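Local coordinates for two-domain protein containing predicted PHP-like metal-dependent phosphoesterase (Bacteroides vulgatus ATCC 8482, PDB 3E38), which binds three zinc ions and is probably a PHP-like metal-dependent phosphoesterase, possibly a 5'-3' exonuclease on DNA or RNA, at residues 103-108 with 112-117; 251-256 with 278-283. All coordinates share one frame; numbering follows the deposited sequence.

Contact 1 of 2, residues 103-108 with 112-117; sequences FNAIFL and NPLEQK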
loop_
_atom_site.group_PDB
_atom_site.type_symbol
_atom_site.label_atom_id
_atom_site.label_comp_id
_atom_site.label_asym_id
_atom_site.label_seq_id
_atom_site.Cartn_x
_atom_site.Cartn_y
_atom_site.Cartn_z
ATOM N N PHE B 103 5.790 -9.219 35.009
ATOM C CA PHE B 103 4.964 -8.036 35.327
ATOM C C PHE B 103 5.692 -6.750 34.967
ATOM O O PHE B 103 6.880 -6.660 35.070
ATOM C CB PHE B 103 4.665 -7.907 36.809
ATOM C CG PHE B 103 3.622 -8.888 37.357
ATOM C CD1 PHE B 103 3.804 -10.242 37.276
ATOM C CD2 PHE B 103 2.474 -8.407 37.995
ATOM C CE1 PHE B 103 2.846 -11.120 37.763
ATOM C CE2 PHE B 103 1.514 -9.263 38.469
ATOM C CZ PHE B 103 1.701 -10.629 38.358
ATOM N N ASN B 104 4.919 -5.741 34.606
ATOM C CA ASN B 104 5.430 -4.388 34.438
ATOM C C ASN B 104 5.025 -3.520 35.605
ATOM O O ASN B 104 3.913 -3.579 36.089
ATOM C CB ASN B 104 4.988 -3.746 33.149
ATOM C CG ASN B 104 5.883 -4.099 31.995
ATOM O OD1 ASN B 104 6.646 -5.054 32.055
ATOM N ND2 ASN B 104 5.811 -3.307 30.936
ATOM N N ALA B 105 6.014 -2.767 36.065
ATOM C CA ALA B 105 5.903 -1.766 37.115
ATOM C C ALA B 105 6.085 -0.440 36.402
ATOM O O ALA B 105 7.150 -0.181 35.854
ATOM C CB ALA B 105 6.974 -1.968 38.185
ATOM N N ILE B 106 5.021 0.355 36.336
ATOM C CA ILE B 106 5.122 1.676 35.718
ATOM C C ILE B 106 4.810 2.757 36.758
ATOM O O ILE B 106 4.312 2.520 37.877
ATOM C CB ILE B 106 4.300 1.810 34.387
ATOM C CG1 ILE B 106 2.793 1.778 34.642
ATOM C CG2 ILE B 106 4.721 0.676 33.385
ATOM C CD1 ILE B 106 1.956 2.070 33.438
ATOM N N PHE B 107 5.220 3.950 36.379
ATOM C CA PHE B 107 5.149 5.123 37.260
ATOM C C PHE B 107 6.185 4.985 38.370
ATOM O O PHE B 107 6.042 5.441 39.480
ATOM C CB PHE B 107 3.728 5.406 37.762
ATOM C CG PHE B 107 2.844 6.004 36.691
ATOM C CD1 PHE B 107 3.014 7.316 36.318
ATOM C CD2 PHE B 107 1.942 5.235 35.986
ATOM C CE1 PHE B 107 2.260 7.855 35.340
ATOM C CE2 PHE B 107 1.151 5.777 34.997
ATOM C CZ PHE B 107 1.317 7.087 34.665
ATOM N N LEU B 108 7.251 4.315 38.022
ATOM C CA LEU B 108 8.406 4.231 38.914
ATOM C C LEU B 108 9.115 5.548 38.996
ATOM O O LEU B 108 9.017 6.395 38.088
ATOM C CB LEU B 108 9.440 3.195 38.398
ATOM C CG LEU B 108 8.926 1.747 38.444
ATOM C CD1 LEU B 108 9.940 0.763 37.891
ATOM C CD2 LEU B 108 8.470 1.335 39.860
ATOM N N ASN B 112 16.300 0.908 39.362
ATOM C CA ASN B 112 17.408 0.152 39.978
ATOM C C ASN B 112 17.044 -0.746 41.154
ATOM O O ASN B 112 17.522 -1.873 41.253
ATOM C CB ASN B 112 18.500 1.108 40.408
ATOM C CG ASN B 112 19.329 1.563 39.249
ATOM O OD1 ASN B 112 19.432 0.849 38.257
ATOM N ND2 ASN B 112 19.941 2.732 39.368
ATOM N N PRO B 113 16.232 -0.234 42.066
ATOM C CA PRO B 113 15.898 -1.037 43.228
ATOM C C PRO B 113 15.104 -2.286 42.901
ATOM O O PRO B 113 14.958 -3.150 43.766
ATOM C CB PRO B 113 15.031 -0.076 44.078
ATOM C CG PRO B 113 15.453 1.256 43.682
ATOM C CD PRO B 113 15.904 1.187 42.264
ATOM N N LEU B 114 14.579 -2.363 41.672
ATOM C CA LEU B 114 13.767 -3.548 41.271
ATOM C C LEU B 114 14.645 -4.807 41.030
ATOM O O LEU B 114 14.178 -5.946 40.960
ATOM C CB LEU B 114 12.854 -3.268 40.072
ATOM C CG LEU B 114 11.574 -2.507 40.396
ATOM C CD1 LEU B 114 11.865 -1.192 41.173
ATOM C CD2 LEU B 114 10.766 -2.268 39.088
ATOM N N GLU B 115 15.939 -4.581 40.971
ATOM C CA GLU B 115 16.877 -5.684 40.806
ATOM C C GLU B 115 17.105 -6.295 42.176
ATOM O O GLU B 115 17.810 -5.736 42.994
ATOM C CB GLU B 115 18.176 -5.197 40.196
ATOM C CG GLU B 115 19.114 -6.304 39.866
ATOM C CD GLU B 115 20.389 -5.818 39.186
ATOM O OE1 GLU B 115 20.498 -4.627 38.826
ATOM O OE2 GLU B 115 21.283 -6.653 38.993
ATOM N N GLN B 116 16.435 -7.408 42.438
ATOM C CA GLN B 116 16.562 -8.113 43.735
ATOM C C GLN B 116 16.645 -9.586 43.500
ATOM O O GLN B 116 16.189 -10.079 42.498
ATOM C CB GLN B 116 15.394 -7.833 44.667
ATOM C CG GLN B 116 15.150 -6.382 44.965
ATOM C CD GLN B 116 16.268 -5.743 45.751
ATOM O OE1 GLN B 116 16.920 -6.406 46.537
ATOM N NE2 GLN B 116 16.473 -4.439 45.566
ATOM N N LYS B 117 17.215 -10.300 44.442
ATOM C CA LYS B 117 17.361 -11.733 44.273
ATOM C C LYS B 117 15.999 -12.391 44.210
ATOM O O LYS B 117 15.685 -13.063 43.263
ATOM C CB LYS B 117 18.183 -12.339 45.406
ATOM C CG LYS B 117 18.607 -13.774 45.094
ATOM C CD LYS B 117 19.668 -14.315 46.030
ATOM C CE LYS B 117 20.090 -15.709 45.581
ATOM N NZ LYS B 117 21.264 -16.249 46.337
#

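Contact 2 of 2, residues 251-256 with 278-283; sequences RPFFEK and TDLVLK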
loop_
_atom_site.group_PDB
_atom_site.type_symbol
_atom_site.label_atom_id
_atom_site.label_comp_id
_atom_site.label_asym_id
_atom_site.label_seq_id
_atom_site.Cartn_x
_atom_site.Cartn_y
_atom_site.Cartn_z
ATOM N N ARG B 251 -19.955 1.046 25.504
ATOM C CA ARG B 251 -21.270 1.465 25.054
ATOM C C ARG B 251 -21.250 2.945 24.686
ATOM O O ARG B 251 -21.586 3.296 23.568
ATOM C CB ARG B 251 -22.363 1.187 26.100
ATOM C CG ARG B 251 -23.711 1.784 25.749
ATOM C CD ARG B 251 -24.786 1.287 26.739
ATOM N NE ARG B 251 -24.700 -0.169 26.851
ATOM C CZ ARG B 251 -25.162 -1.014 25.921
ATOM N NH1 ARG B 251 -25.756 -0.530 24.849
ATOM N NH2 ARG B 251 -25.040 -2.336 26.057
ATOM N N PRO B 252 -20.861 3.823 25.626
ATOM C CA PRO B 252 -20.867 5.231 25.258
ATOM C C PRO B 252 -19.857 5.600 24.194
ATOM O O PRO B 252 -20.006 6.634 23.534
ATOM C CB PRO B 252 -20.488 5.948 26.570
ATOM C CG PRO B 252 -19.915 4.881 27.462
ATOM C CD PRO B 252 -20.701 3.652 27.077
ATOM N N PHE B 253 -18.845 4.757 24.047
ATOM C CA PHE B 253 -17.729 5.010 23.069
ATOM C C PHE B 253 -18.265 4.731 21.683
ATOM O O PHE B 253 -18.089 5.498 20.742
ATOM C CB PHE B 253 -16.496 4.156 23.413
ATOM C CG PHE B 253 -15.294 4.423 22.561
ATOM C CD1 PHE B 253 -14.521 5.565 22.753
ATOM C CD2 PHE B 253 -14.901 3.519 21.585
ATOM C CE1 PHE B 253 -13.395 5.816 21.969
ATOM C CE2 PHE B 253 -13.772 3.773 20.793
ATOM C CZ PHE B 253 -13.023 4.928 20.992
ATOM N N PHE B 254 -19.016 3.651 21.590
ATOM C CA PHE B 254 -19.606 3.266 20.314
ATOM C C PHE B 254 -20.541 4.328 19.847
ATOM O O PHE B 254 -20.620 4.632 18.683
ATOM C CB PHE B 254 -20.382 1.959 20.402
ATOM C CG PHE B 254 -21.051 1.582 19.100
ATOM C CD1 PHE B 254 -20.301 1.119 18.034
ATOM C CD2 PHE B 254 -22.430 1.688 18.943
ATOM C CE1 PHE B 254 -20.902 0.769 16.836
ATOM C CE2 PHE B 254 -23.038 1.328 17.719
ATOM C CZ PHE B 254 -22.278 0.867 16.691
ATOM N N GLU B 255 -21.261 4.884 20.801
ATOM C CA GLU B 255 -22.259 5.944 20.528
ATOM C C GLU B 255 -21.585 7.176 19.909
ATOM O O GLU B 255 -22.166 7.913 19.119
ATOM C CB GLU B 255 -23.011 6.293 21.818
ATOM C CG GLU B 255 -24.241 7.158 21.659
ATOM C CD GLU B 255 -23.920 8.627 21.490
ATOM O OE1 GLU B 255 -23.090 9.156 22.273
ATOM O OE2 GLU B 255 -24.522 9.261 20.589
ATOM N N LYS B 256 -20.320 7.349 20.228
ATOM C CA LYS B 256 -19.539 8.475 19.715
ATOM C C LYS B 256 -18.871 8.133 18.382
ATOM O O LYS B 256 -18.403 9.017 17.656
ATOM C CB LYS B 256 -18.432 8.818 20.704
ATOM C CG LYS B 256 -18.898 9.254 22.045
ATOM C CD LYS B 256 -19.331 10.657 22.012
ATOM C CE LYS B 256 -19.336 11.214 23.412
ATOM N NZ LYS B 256 -19.758 12.621 23.360
ATOM N N THR B 278 -14.776 7.286 12.687
ATOM C CA THR B 278 -13.490 6.847 13.268
ATOM C C THR B 278 -12.588 6.118 12.298
ATOM O O THR B 278 -12.885 5.957 11.126
ATOM C CB THR B 278 -13.685 5.940 14.487
ATOM O OG1 THR B 278 -14.089 4.638 14.067
ATOM C CG2 THR B 278 -14.779 6.503 15.416
ATOM N N ASP B 279 -11.432 5.760 12.829
ATOM C CA ASP B 279 -10.392 4.998 12.132
ATOM C C ASP B 279 -10.618 3.504 12.392
ATOM O O ASP B 279 -9.894 2.631 11.897
ATOM C CB ASP B 279 -8.977 5.363 12.623
ATOM C CG ASP B 279 -8.424 6.620 12.018
ATOM O OD1 ASP B 279 -8.986 7.098 11.011
ATOM O OD2 ASP B 279 -7.393 7.105 12.547
ATOM N N LEU B 280 -11.654 3.232 13.170
ATOM C CA LEU B 280 -11.988 1.887 13.573
ATOM C C LEU B 280 -13.114 1.295 12.768
ATOM O O LEU B 280 -14.203 1.855 12.680
ATOM C CB LEU B 280 -12.458 1.848 15.039
ATOM C CG LEU B 280 -11.711 2.512 16.200
ATOM C CD1 LEU B 280 -12.260 1.975 17.569
ATOM C CD2 LEU B 280 -10.282 2.263 16.091
ATOM N N VAL B 281 -12.861 0.108 12.260
ATOM C CA VAL B 281 -13.863 -0.623 11.550
ATOM C C VAL B 281 -14.794 -1.153 12.615
ATOM O O VAL B 281 -14.375 -1.488 13.718
ATOM C CB VAL B 281 -13.330 -1.807 10.762
ATOM C CG1 VAL B 281 -12.922 -2.913 11.734
ATOM C CG2 VAL B 281 -14.426 -2.302 9.790
ATOM N N LEU B 282 -16.063 -1.183 12.263
ATOM C CA LEU B 282 -17.128 -1.588 13.177
ATOM C C LEU B 282 -17.913 -2.700 12.538
ATOM O O LEU B 282 -18.282 -2.621 11.391
ATOM C CB LEU B 282 -18.033 -0.385 13.507
ATOM C CG LEU B 282 -17.295 0.841 14.070
ATOM C CD1 LEU B 282 -18.088 2.154 13.893
ATOM C CD2 LEU B 282 -16.900 0.594 15.562
ATOM N N LYS B 283 -18.151 -3.753 13.291
ATOM C CA LYS B 283 -18.824 -4.910 12.748
ATOM C C LYS B 283 -20.045 -5.225 13.543
ATOM O O LYS B 283 -19.958 -5.587 14.694
ATOM C CB LYS B 283 -17.863 -6.104 12.738
ATOM C CG LYS B 283 -16.594 -5.878 11.873
ATOM C CD LYS B 283 -15.640 -7.061 11.996
ATOM C CE LYS B 283 -14.293 -6.838 11.307
#

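Contact 1 of 2, residues 103-108 with 112-117
The ends of L114 and L108 meet head-on. The touching atoms are CD2 of L114 and CD1 of L108, 3.4 Å apart, closer than two methyls normally pack. The same L114 CD2 also lies 3.9 Å from A105 CB, so one methyl branch of L114 serves both partners. In L114 a chi1 of -79° places CG opposite the carbonyl carbon, and this turns the branched end toward the strand. The CB bonds of A105 and L108 both face the 112-117 segment. All three residues are buried, and no hydrogen bond crosses between the segments. Within the loop, E115 N bonds to N112 O, and Q116 NE2 gives a nearly straight bond of 2.7 Å to P113 O. L108 also touches Q129 and A131, while A105 packs on M133 of the neighbouring strand. The CB bond of N104 leads away from the loop, and its side chain touches the zinc ligands E93 and H24. The 3-10 turn 112-114, which precedes helix 119-128, thus packs L114 on A105 of strand 102-106 and on L108. This is a beta-alpha connection folded back on the sheet of the PHP-like domain, whose family fold is a distorted beta/alpha barrel.

Contact 2 of 2, residues 251-256 with 278-283
F253 and F254 are consecutive helix residues, and each presents a ring edge to one leucine of the 278-283 segment. F253 has CG anti to its own N (chi1 -175°), which swings the ring out from the helix until its CE2 is 4.0 Å from L280 CD1. That methyl sits in the plane of the ring, at its edge, and the two side chains cross at about a right angle. In L280, CG lies opposite the carbonyl carbon (chi1 -49°), and this brings CD1 to the ring edge. F254 takes an extended conformation like that of F253. Its CE1 comes 4.2 Å from L282 CD2, again with the methyl near the ring plane. The CB bonds of L280 and L282 both face the helix. An ST turn further sets L280: its backbone N bonds to T278 OG1 at 3.0 Å. Around the contact, F253 touches P11, F254 meets the Y339 ring edge-to-face, and L282 packs on L301 and F329. Helix 247-257 is thereby packed against the start of strand 282-286 of the Ig-like domain. No hydrogen bond or salt bridge joins the two segments. Their association therefore depends on burial and shape fit, with no directional bond between them to fix their register.

How the contacts relate
Contacts 1 and 2 lie on opposite sides of the chain's centre. Their centres are 36 Å apart and their nearest atoms about 19 Å apart, so they do not touch. Along the chain, contact 1 closes before contact 2 opens. Contact 1 belongs to the metal-binding domain: the side chain of A105 is about 12 Å from a bound zinc ion and about 8 Å from that of E93, a zinc ligand. Contact 2 is away from the zinc sites and joins helix 247-257 to the start of strand 282-286, which lies in the Ig-like part of the chain. Both are buried and apolar. The first is local, with three residues between its segments, whereas the second spans 21.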